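PDB 6M9U: oxidoreductase, short chain dehydrogenase/reductase family protein from Bifidobacterium adolescentis L2-32, which acts as a 20beta-hydroxysteroid dehydrogenase, an NADH-dependent enzyme interconverting the keto and 20beta-hydroxyl forms of steroid substrates. Local coordinates for residues L50-A55 with E78-N83; D67-L72 with V84-C89; F113-A118 with I166-L171. All coordinates share one frame; numbering follows the deposited sequence.

How the contacts relate
Near the N-terminal end of the Rossmann fold, helix 41-52 ends in the first segment of contact 1, and strand 56-61 leads on to helix 66-80. That helix carries the first segment of contact 2 and, at its far end, the second segment of contact 1. Contact 1 therefore closes its loop while that of contact 2 is still open, and the two cross; contact 2 closes next, when edge strand 84-88 returns along the helix. The two also meet directly, Ala51 packing on Val84. Contact 3 follows in series and joins neighbouring central strands 113-120 and 163-171 around helix 131-159. Its Phe113 touches Leu50 and Ala55 of contact 1, linking the helix end to the sheet.

Contact 1: residues L50-A55 with E78-N83; sequences LAQAGA and ERFGTN. With EDO (1,2-ethanediol), chain M.
Apolar contact centres on Phe80, whose ring lies between two aliphatic groups: Gln52 CB sits over one face, 3.9 Å from the ring centroid in a CH-pi contact, and Arg79 CB covers the opposite face. With CG anti to the backbone N (chi1 -167°), the Gln52 chain runs on over the rim of the ring, bringing NE2 to 3.5 Å from Phe80 CE1, the amide plane turned 53° from the ring. The amide's polar ends serve the second subunit, bonding Ile22 N and Tyr20 O there. Ala51, small enough for close approach, puts CB 3.9 Å from Phe80 CD2. Were Phe80 an alanine, the Gln52 chain would probably lose the surface it lies on and its grip on the neighbouring subunit loosen.

Each segment holds the last turn of a helix and the loop after it, helices 41-52 and 66-80 flanking the same side of the Rossmann sheet. Gly54, at phi 120°, closes the first with a Schellman motif; a CB there would jam against Ala53 O, and positive phi also favours glycine at Gly81.

Among polar contacts, Thr82 OG1 donates to Ala55 O at 2.9 Å, approaching from above the carbonyl plane.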
# COMPACT_ATOMS: atom_id res chain seq x y z
N LEU A 50 -0.41 -13.03 -5.61
CA LEU A 50 1.00 -13.09 -5.95
C LEU A 50 1.21 -13.92 -7.19
O LEU A 50 2.04 -13.59 -8.05
CB LEU A 50 1.80 -13.62 -4.75
CG LEU A 50 1.83 -12.66 -3.55
CD1 LEU A 50 2.16 -13.30 -2.21
CD2 LEU A 50 2.84 -11.56 -3.82
N ALA A 51 0.47 -15.03 -7.30
CA ALA A 51 0.57 -15.88 -8.48
C ALA A 51 0.03 -15.18 -9.71
O ALA A 51 0.69 -15.16 -10.75
CB ALA A 51 -0.16 -17.19 -8.23
N GLN A 52 -1.17 -14.57 -9.61
CA GLN A 52 -1.68 -13.79 -10.75
C GLN A 52 -0.67 -12.73 -11.17
O GLN A 52 -0.49 -12.49 -12.36
CB GLN A 52 -3.04 -13.16 -10.41
CG GLN A 52 -3.80 -12.58 -11.63
CD GLN A 52 -5.32 -12.36 -11.38
OE1 GLN A 52 -5.75 -11.89 -10.31
NE2 GLN A 52 -6.13 -12.69 -12.37
N ALA A 53 0.04 -12.14 -10.24
CA ALA A 53 1.00 -11.10 -10.60
C ALA A 53 2.28 -11.67 -11.19
O ALA A 53 3.13 -10.88 -11.60
CB ALA A 53 1.29 -10.20 -9.41
N GLY A 54 2.44 -12.99 -11.23
CA GLY A 54 3.59 -13.56 -11.89
C GLY A 54 4.50 -14.40 -11.04
O GLY A 54 5.47 -14.94 -11.58
N ALA A 55 4.22 -14.59 -9.75
CA ALA A 55 5.10 -15.35 -8.87
C ALA A 55 4.79 -16.83 -8.83
O ALA A 55 3.61 -17.22 -8.82
CB ALA A 55 5.01 -14.83 -7.42
N GLU A 78 -3.52 -23.54 -12.53
CA GLU A 78 -4.28 -23.54 -13.77
C GLU A 78 -4.65 -22.12 -14.20
O GLU A 78 -4.46 -21.74 -15.37
CB GLU A 78 -5.52 -24.39 -13.60
CG GLU A 78 -5.21 -25.86 -13.59
CD GLU A 78 -6.43 -26.74 -13.31
OE1 GLU A 78 -7.53 -26.21 -12.98
OE2 GLU A 78 -6.26 -27.97 -13.43
N ARG A 79 -5.18 -21.34 -13.26
CA ARG A 79 -5.64 -20.00 -13.58
C ARG A 79 -4.53 -19.05 -13.99
O ARG A 79 -4.74 -18.19 -14.85
CB ARG A 79 -6.39 -19.44 -12.38
CG ARG A 79 -7.74 -20.08 -12.16
CD ARG A 79 -8.42 -19.35 -11.05
NE ARG A 79 -9.82 -19.67 -10.94
CZ ARG A 79 -10.30 -20.83 -10.57
NH1 ARG A 79 -9.49 -21.84 -10.27
NH2 ARG A 79 -11.62 -20.96 -10.48
N PHE A 80 -3.35 -19.15 -13.38
CA PHE A 80 -2.36 -18.09 -13.55
C PHE A 80 -1.05 -18.54 -14.18
O PHE A 80 -0.17 -17.71 -14.39
CB PHE A 80 -2.06 -17.45 -12.17
CG PHE A 80 -3.30 -17.07 -11.41
CD1 PHE A 80 -4.24 -16.23 -11.98
CD2 PHE A 80 -3.55 -17.60 -10.18
CE1 PHE A 80 -5.39 -15.89 -11.28
CE2 PHE A 80 -4.70 -17.28 -9.50
CZ PHE A 80 -5.60 -16.42 -10.01
N GLY A 81 -0.88 -19.82 -14.46
CA GLY A 81 0.28 -20.19 -15.26
C GLY A 81 1.63 -20.15 -14.59
O GLY A 81 2.64 -20.26 -15.29
N THR A 82 1.69 -20.06 -13.27
CA THR A 82 2.96 -20.12 -12.56
C THR A 82 3.01 -21.42 -11.78
O THR A 82 2.02 -22.13 -11.64
CB THR A 82 3.12 -18.92 -11.60
OG1 THR A 82 2.08 -18.98 -10.60
CG2 THR A 82 3.04 -17.60 -12.36
N ASN A 83 4.18 -21.72 -11.22
CA ASN A 83 4.32 -22.91 -10.37
C ASN A 83 3.80 -22.61 -8.97
O ASN A 83 4.47 -21.97 -8.18
CB ASN A 83 5.76 -23.36 -10.30
CG ASN A 83 5.91 -24.68 -9.58
OD1 ASN A 83 4.96 -25.46 -9.55
ND2 ASN A 83 7.07 -24.93 -8.97
C1 EDO M . 1.81 -10.45 -15.13
O1 EDO M . 1.80 -11.81 -14.75
C2 EDO M . 3.02 -9.70 -14.57
O2 EDO M . 3.20 -8.46 -15.26
O HOH W 1 0.41 -14.96 -13.70

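Contact 2: residues D67-L72 with V84-C89. With EDO (1,2-ethanediol), chain J.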
# COMPACT_ATOMS: atom_id res chain seq x y z
N ASP A 67 -5.24 -31.76 1.62
CA ASP A 67 -6.08 -31.91 0.44
C ASP A 67 -6.53 -30.55 -0.07
O ASP A 67 -6.43 -30.27 -1.27
CB ASP A 67 -7.31 -32.77 0.74
CG ASP A 67 -7.01 -34.25 0.84
OD1 ASP A 67 -5.96 -34.72 0.31
OD2 ASP A 67 -7.85 -34.94 1.47
N LYS A 68 -7.06 -29.72 0.84
CA LYS A 68 -7.38 -28.33 0.52
C LYS A 68 -6.21 -27.65 -0.15
O LYS A 68 -6.39 -26.97 -1.16
CB LYS A 68 -7.77 -27.58 1.79
CG LYS A 68 -9.25 -27.48 2.04
CD LYS A 68 -9.54 -26.65 3.29
CE LYS A 68 -10.21 -27.51 4.37
NZ LYS A 68 -10.45 -26.78 5.65
N LEU A 69 -5.00 -27.80 0.39
CA LEU A 69 -3.88 -27.10 -0.21
C LEU A 69 -3.57 -27.64 -1.59
O LEU A 69 -3.07 -26.92 -2.46
CB LEU A 69 -2.63 -27.27 0.65
CG LEU A 69 -2.55 -26.53 1.99
CD1 LEU A 69 -1.20 -26.83 2.67
CD2 LEU A 69 -2.76 -25.05 1.76
N THR A 70 -3.76 -28.94 -1.77
CA THR A 70 -3.44 -29.57 -3.04
C THR A 70 -4.39 -29.08 -4.11
O THR A 70 -3.97 -28.76 -5.21
CB THR A 70 -3.49 -31.11 -2.91
OG1 THR A 70 -2.45 -31.54 -2.01
CG2 THR A 70 -3.24 -31.75 -4.24
N GLU A 71 -5.68 -28.98 -3.78
CA GLU A 71 -6.67 -28.43 -4.71
C GLU A 71 -6.42 -26.95 -4.96
O GLU A 71 -6.54 -26.48 -6.10
CB GLU A 71 -8.06 -28.70 -4.15
CG GLU A 71 -9.21 -28.21 -5.00
CD GLU A 71 -10.51 -28.88 -4.62
OE1 GLU A 71 -10.56 -29.45 -3.50
OE2 GLU A 71 -11.47 -28.86 -5.43
N LEU A 72 -6.05 -26.19 -3.92
CA LEU A 72 -5.80 -24.78 -4.10
C LEU A 72 -4.59 -24.58 -5.00
O LEU A 72 -4.60 -23.73 -5.89
CB LEU A 72 -5.59 -24.09 -2.76
CG LEU A 72 -6.84 -23.79 -1.92
CD1 LEU A 72 -6.40 -23.35 -0.51
CD2 LEU A 72 -7.69 -22.73 -2.54
N VAL A 84 2.59 -23.07 -8.66
CA VAL A 84 2.04 -23.00 -7.31
C VAL A 84 1.98 -24.41 -6.73
O VAL A 84 1.30 -25.29 -7.29
CB VAL A 84 0.65 -22.35 -7.30
CG1 VAL A 84 0.10 -22.27 -5.87
CG2 VAL A 84 0.72 -21.00 -8.00
N ILE A 85 2.64 -24.62 -5.57
CA ILE A 85 2.71 -25.93 -4.92
C ILE A 85 2.18 -25.86 -3.50
O ILE A 85 2.08 -24.79 -2.90
CB ILE A 85 4.15 -26.46 -4.90
CG1 ILE A 85 4.99 -25.59 -3.94
CG2 ILE A 85 4.73 -26.40 -6.31
CD1 ILE A 85 6.51 -25.90 -3.95
N ALA A 86 1.80 -27.01 -2.97
CA ALA A 86 1.34 -27.16 -1.59
C ALA A 86 2.41 -27.88 -0.77
O ALA A 86 2.93 -28.92 -1.19
CB ALA A 86 0.01 -27.89 -1.54
N LEU A 87 2.79 -27.30 0.37
CA LEU A 87 3.76 -27.87 1.30
C LEU A 87 3.15 -27.80 2.69
O LEU A 87 3.00 -26.71 3.26
CB LEU A 87 5.08 -27.11 1.27
CG LEU A 87 5.91 -27.17 0.01
CD1 LEU A 87 7.14 -26.27 0.03
CD2 LEU A 87 6.31 -28.59 -0.25
N THR A 88 2.74 -28.93 3.24
CA THR A 88 2.28 -28.92 4.61
C THR A 88 3.47 -28.82 5.56
O THR A 88 4.61 -29.16 5.25
CB THR A 88 1.49 -30.18 4.93
OG1 THR A 88 2.31 -31.32 4.66
CG2 THR A 88 0.21 -30.22 4.10
N CYS A 89 3.17 -28.32 6.76
CA CYS A 89 4.19 -28.12 7.78
C CYS A 89 3.50 -27.74 9.08
O CYS A 89 2.65 -26.85 9.09
CB CYS A 89 5.19 -27.04 7.40
SG CYS A 89 6.56 -26.90 8.59
C1 EDO J . 0.19 -22.53 9.78
O1 EDO J . 0.32 -21.65 8.71
C2 EDO J . 1.20 -23.63 9.51
O2 EDO J . 1.05 -24.68 10.48
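The flat group in this contact is the peptide joining Leu69 to Thr70, and the methyl of Ala86 lies over one of its faces, with CB 3.4 Å from Leu69 O and 3.9 Å from Thr70 N. The small side chain thus sits above the peptide plane rather than at its edge, where the carbonyl and N-H point along the helix.

Beside this, Ala86 CB meets Leu69 CB at 3.5 Å, tighter than usual for two carbons. Alanine suits the position because the axes of helix 67-72 and strand 84-88 come within 7.1 Å of each other, so the methyl already rests on the helix backbone. Farther along, Leu69 reaches toward the end of the strand. Its CG stands anti to the carbonyl carbon (chi1 -71°) and the chain is extended beyond it, which carries CD1 to 3.9 Å from Thr88 CG2, the two side chains crossing at a slant. Leucine thus supplies a branch long enough to follow the strand, and the threonine methyl gives it an apolar partner. Thr70 borders the alanine methyl more loosely, its hydroxyl being bonded to Glu66 O in the preceding turn.

Beyond the strand, an ethanediol molecule donates from O2 to Cys89 O at 3.0 Å and also bonds Gly37 N.

Helix and strand run antiparallel, at 169°, as expected of the second half of the beta-alpha-beta unit formed by strand 56-61, helix 66-80 and strand 84-88. Leu69 also touches Asp61, an NAD(+)-binding residue at the end of strand 56-61. On the helix 66-80 side, Leu72 and Val84 lean on helix 41-52, whereas Ile85 and Leu87, on the other face of the sheet, pack on helix 94-108.

Contact 3: residues F113-A118 with I166-L171; sequences FAFLNA and IFTASL. With IPA (isopropyl alcohol), chain D; PEG (di(hydroxyethyl)ether), chain S.
From Phe115 beside Ile166 to Ala118 beside Ala169, the two strands run parallel and in step, 4.7 Å apart at 12°, with backbone bonds passing alternately between them, such as Leu116 N to Ile166 O at 2.7 Å.

On one face of the sheet, the edge of the Phe115 ring meets the threonine methyl in the ring plane, CE1 lying 3.3 Å from Thr168 CG2. The beta-branched Ile166 adds its CG2, 3.8 Å from Phe115 CD1. Next along this face, Asn117 has CG anti to its own N (chi1 171°), which brings the amide across to Thr168; ND2 donates to Thr168 OG1 at 3.2 Å, close to the amide plane but bent at hydrogen (138°). On the other face, Leu116 and Phe167 lie side by side, and Leu116 CD2 covers a face of the ring, 3.8 Å from its centroid. Ala118 and Ala169 are small where helices 131-159 and 187-207 press on that face.

The terminal hydroxyl O1 of a di(hydroxyethyl)ether lies within bonding distance of Asn117 OD1 (3.1 Å) and Ser170 OG, its single proton serving one at a time. Asn117, Leu42 beside Ser170 and Tyr189 beside Ala169 are NAD(+)-binding residues, though this chain holds no cofactor. Asn117 and Ala118, with Gly119 following, form the Asn-Ala-Gly motif of short-chain dehydrogenases, set at the C-terminal ends of the central Rossmann strands where the cofactor binds.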
# COMPACT_ATOMS: atom_id res chain seq x y z
N PHE A 113 10.10 -13.66 -1.29
CA PHE A 113 9.09 -13.02 -0.47
C PHE A 113 8.47 -14.07 0.43
O PHE A 113 8.50 -15.27 0.13
CB PHE A 113 8.01 -12.34 -1.31
CG PHE A 113 7.20 -13.28 -2.18
CD1 PHE A 113 6.10 -13.97 -1.67
CD2 PHE A 113 7.54 -13.49 -3.51
CE1 PHE A 113 5.38 -14.86 -2.45
CE2 PHE A 113 6.80 -14.37 -4.30
CZ PHE A 113 5.72 -15.04 -3.77
N ALA A 114 7.91 -13.62 1.55
CA ALA A 114 7.12 -14.53 2.35
C ALA A 114 6.02 -13.73 3.02
O ALA A 114 6.26 -12.60 3.45
CB ALA A 114 7.97 -15.26 3.38
N PHE A 115 4.84 -14.33 3.12
CA PHE A 115 3.67 -13.72 3.76
C PHE A 115 3.42 -14.65 4.94
O PHE A 115 2.85 -15.73 4.77
CB PHE A 115 2.47 -13.60 2.81
CG PHE A 115 1.21 -13.07 3.47
CD1 PHE A 115 1.28 -12.16 4.49
CD2 PHE A 115 -0.03 -13.48 3.08
CE1 PHE A 115 0.13 -11.70 5.10
CE2 PHE A 115 -1.19 -13.02 3.69
CZ PHE A 115 -1.11 -12.13 4.68
N LEU A 116 3.87 -14.23 6.12
CA LEU A 116 3.78 -15.00 7.35
C LEU A 116 2.47 -14.61 8.02
O LEU A 116 2.36 -13.54 8.62
CB LEU A 116 4.95 -14.73 8.29
CG LEU A 116 6.37 -14.97 7.79
CD1 LEU A 116 6.44 -16.24 7.00
CD2 LEU A 116 6.92 -13.76 7.00
N ASN A 117 1.51 -15.50 7.98
CA ASN A 117 0.10 -15.15 8.14
C ASN A 117 -0.41 -15.95 9.32
O ASN A 117 -1.01 -17.00 9.14
CB ASN A 117 -0.70 -15.39 6.67
CG ASN A 117 -2.17 -15.25 6.79
OD1 ASN A 117 -2.94 -16.12 6.33
ND2 ASN A 117 -2.59 -14.21 7.47
N ALA A 118 -0.17 -15.41 10.52
CA ALA A 118 -0.47 -16.04 11.80
C ALA A 118 -1.94 -15.96 12.20
O ALA A 118 -2.57 -14.90 12.09
CB ALA A 118 0.36 -15.34 12.90
N ILE A 166 6.30 -10.14 4.94
CA ILE A 166 5.04 -9.53 5.35
C ILE A 166 4.41 -10.38 6.44
O ILE A 166 4.19 -11.57 6.23
CB ILE A 166 4.03 -9.38 4.20
CG1 ILE A 166 4.59 -8.54 3.06
CG2 ILE A 166 2.78 -8.71 4.70
CD1 ILE A 166 5.11 -9.36 1.90
N PHE A 167 4.09 -9.76 7.57
CA PHE A 167 3.52 -10.42 8.73
C PHE A 167 2.14 -9.86 9.01
O PHE A 167 1.94 -8.62 9.01
CB PHE A 167 4.42 -10.16 10.04
CG PHE A 167 5.81 -10.76 9.97
CD1 PHE A 167 6.87 -10.06 9.42
CD2 PHE A 167 6.06 -12.00 10.50
CE1 PHE A 167 8.15 -10.60 9.36
CE2 PHE A 167 7.35 -12.56 10.46
CZ PHE A 167 8.39 -11.87 9.89
N THR A 168 1.19 -10.72 9.29
CA THR A 168 -0.09 -10.27 9.83
C THR A 168 -0.59 -11.30 10.83
O THR A 168 -0.21 -12.46 10.77
CB THR A 168 -1.20 -10.03 8.77
OG1 THR A 168 -1.90 -11.22 8.47
CG2 THR A 168 -0.60 -9.48 7.49
N ALA A 169 -1.43 -10.84 11.75
CA ALA A 169 -2.24 -11.71 12.59
C ALA A 169 -3.71 -11.39 12.35
O ALA A 169 -4.09 -10.22 12.21
CB ALA A 169 -1.93 -11.53 14.07
N SER A 170 -4.53 -12.43 12.33
CA SER A 170 -5.95 -12.30 12.10
C SER A 170 -6.65 -13.32 12.97
O SER A 170 -6.02 -14.25 13.48
CB SER A 170 -6.29 -12.51 10.61
OG SER A 170 -5.77 -13.74 10.14
N LEU A 171 -7.95 -13.15 13.16
CA LEU A 171 -8.74 -14.16 13.85
C LEU A 171 -8.88 -15.40 12.97
O LEU A 171 -8.99 -15.31 11.75
CB LEU A 171 -10.10 -13.60 14.25
CG LEU A 171 -10.02 -12.41 15.23
CD1 LEU A 171 -11.40 -11.86 15.58
CD2 LEU A 171 -9.27 -12.79 16.52
C1 IPA D . -0.39 -8.20 13.88
C2 IPA D . -0.78 -7.25 12.78
C3 IPA D . 0.48 -6.64 12.28
O2 IPA D . -1.44 -8.04 11.83
C1 PEG S . -5.94 -17.22 8.81
O1 PEG S . -5.16 -16.10 8.43
C2 PEG S . -5.06 -18.46 8.88
O2 PEG S . -5.67 -19.58 8.24
C3 PEG S . -4.97 -20.83 8.36
C4 PEG S . -5.67 -22.04 7.78
O4 PEG S . -6.94 -22.25 8.37